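Putative epimerase (Burkholderia cenocepacia, PDB 4LW8) is probably an NAD(P)-dependent sugar-nucleotide epimerase or dehydratase with a Rossmann-type fold, acting in the biosynthesis of the lipopolysaccharide O-antigen. Local coordinates at residues A[204-209]-A[268-273]. Residues are numbered along the deposited sequence; the frame is centred on the assembly and turned at random.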
# COMPACT_ATOMS: atom_id res chain seq x y z
N ALA A 204 -14.01 -29.86 11.15
CA ALA A 204 -15.25 -30.31 10.52
C ALA A 204 -15.14 -31.76 10.06
O ALA A 204 -16.06 -32.55 10.24
CB ALA A 204 -15.62 -29.42 9.34
N HIS A 205 -13.99 -32.12 9.49
CA HIS A 205 -13.78 -33.49 9.05
C HIS A 205 -13.78 -34.45 10.24
O HIS A 205 -14.47 -35.47 10.21
CB HIS A 205 -12.48 -33.65 8.26
CG HIS A 205 -12.57 -33.18 6.84
ND1 HIS A 205 -12.76 -31.85 6.50
CD2 HIS A 205 -12.50 -33.86 5.67
CE1 HIS A 205 -12.79 -31.74 5.18
NE2 HIS A 205 -12.65 -32.95 4.66
N TYR A 206 -13.01 -34.14 11.27
CA TYR A 206 -12.93 -35.04 12.41
C TYR A 206 -14.26 -35.12 13.15
O TYR A 206 -14.64 -36.18 13.65
CB TYR A 206 -11.83 -34.61 13.38
CG TYR A 206 -10.49 -35.29 13.15
CD1 TYR A 206 -10.26 -36.58 13.62
CD2 TYR A 206 -9.46 -34.64 12.49
CE1 TYR A 206 -9.03 -37.21 13.44
CE2 TYR A 206 -8.23 -35.25 12.30
CZ TYR A 206 -8.02 -36.53 12.77
OH TYR A 206 -6.80 -37.14 12.58
N ALA A 207 -14.99 -34.00 13.18
CA ALA A 207 -16.24 -33.94 13.93
C ALA A 207 -17.28 -34.88 13.36
O ALA A 207 -18.10 -35.43 14.11
CB ALA A 207 -16.77 -32.50 13.95
N ARG A 208 -17.27 -35.07 12.04
CA ARG A 208 -18.23 -35.96 11.39
C ARG A 208 -17.58 -37.31 11.06
O ARG A 208 -18.08 -38.08 10.23
CB ARG A 208 -18.79 -35.31 10.12
CG ARG A 208 -17.77 -35.18 9.01
CD ARG A 208 -18.31 -34.44 7.81
NE ARG A 208 -17.42 -34.64 6.67
CZ ARG A 208 -16.68 -33.70 6.10
NH1 ARG A 208 -16.72 -32.44 6.53
NH2 ARG A 208 -15.90 -34.02 5.07
N ASN A 209 -16.45 -37.59 11.71
CA ASN A 209 -15.71 -38.84 11.51
C ASN A 209 -15.39 -39.13 10.05
O ASN A 209 -15.51 -40.27 9.61
CB ASN A 209 -16.50 -40.02 12.09
CG ASN A 209 -16.74 -39.88 13.58
OD1 ASN A 209 -15.81 -39.85 14.38
ND2 ASN A 209 -18.01 -39.79 13.96
N ALA A 268 -10.65 -37.10 18.78
CA ALA A 268 -11.70 -37.84 18.07
C ALA A 268 -11.59 -39.34 18.27
O ALA A 268 -12.56 -40.07 18.08
CB ALA A 268 -11.66 -37.50 16.59
N GLY A 269 -10.40 -39.82 18.61
CA GLY A 269 -10.21 -41.23 18.89
C GLY A 269 -9.93 -42.06 17.66
O GLY A 269 -10.11 -43.27 17.68
N TYR A 270 -9.52 -41.42 16.57
CA TYR A 270 -9.12 -42.13 15.37
C TYR A 270 -8.18 -41.26 14.54
O TYR A 270 -8.12 -40.05 14.74
CB TYR A 270 -10.33 -42.56 14.54
CG TYR A 270 -10.91 -41.47 13.66
CD1 TYR A 270 -11.80 -40.54 14.17
CD2 TYR A 270 -10.59 -41.40 12.30
CE1 TYR A 270 -12.34 -39.55 13.37
CE2 TYR A 270 -11.13 -40.40 11.49
CZ TYR A 270 -12.01 -39.48 12.03
OH TYR A 270 -12.56 -38.49 11.25
N VAL A 271 -7.48 -41.87 13.60
CA VAL A 271 -6.52 -41.15 12.78
C VAL A 271 -7.09 -40.98 11.38
O VAL A 271 -7.38 -41.96 10.70
CB VAL A 271 -5.16 -41.89 12.73
CG1 VAL A 271 -4.19 -41.21 11.78
CG2 VAL A 271 -4.57 -42.01 14.13
N ILE A 272 -7.30 -39.74 10.97
CA ILE A 272 -7.87 -39.51 9.65
C ILE A 272 -6.81 -39.84 8.60
O ILE A 272 -5.61 -39.67 8.82
CB ILE A 272 -8.39 -38.06 9.50
CG1 ILE A 272 -9.39 -37.97 8.35
CG2 ILE A 272 -7.24 -37.07 9.32
CD1 ILE A 272 -10.17 -36.67 8.32
N ASP A 273 -7.25 -40.34 7.45
CA ASP A 273 -6.31 -40.67 6.40
C ASP A 273 -6.05 -39.40 5.59
O ASP A 273 -6.97 -38.66 5.26
CB ASP A 273 -6.83 -41.81 5.51
CG ASP A 273 -5.71 -42.50 4.73
OD1 ASP A 273 -4.57 -42.52 5.24
OD2 ASP A 273 -5.95 -43.03 3.63
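Tyr206, in the last turn of helix 198-207, lies beside the end of helix 257-268 and the turn after it, its CA 6.4 Å from that of Ala268, the last helical residue, and helix 198-207 ends just beyond Tyr206 in a Schellman motif with Asn209 at positive phi as the C-prime residue. The Tyr206 ring carries the contact, reaching across into the bend made by residues 268-272. CD1 lies against Ala268 CB at 3.4 Å, and the carbonyl O of Tyr270 sits in the ring plane at the edge, 3.3 Å from CE1. At the far end the hydroxyl accepts the backbone N-H of Ile272, N to OH 3.1 Å and nearly straight at 170°, and also pairs with Ser265 OG on helix 257-268. Ile272 CG2 packs obliquely near CZ of the same ring, 3.6 Å away, while Ile272 CD1 meets His205 CB.

Tyr270 sends its ring back toward the helix end. Tyr206 CE1 lies over one face of it, offset toward the rim, with the ring planes turned 48° apart: an oblique pairing. CG of Tyr270 sits between the backbone N and the carbonyl carbon (chi1 81°). Tyr270 OH comes 3.1 Å from Asn209 C and hydrogen-bonds to Ala210 O just beyond. Asn209 OD1 approaches CE1 of this ring obliquely.

Nearby, strands 212-215 and 273-276 pair in parallel, so the contact joins the two helix-to-strand connections feeding this small sheet, well away from the centre of the chain. Each ring has mainly carbon neighbours with one oxygen close by, and each hydroxyl is hydrogen-bonded to the other connection; for the buried Tyr206, two hydrogen bonds satisfy the phenol oxygen and should restrict how far the ring can shift.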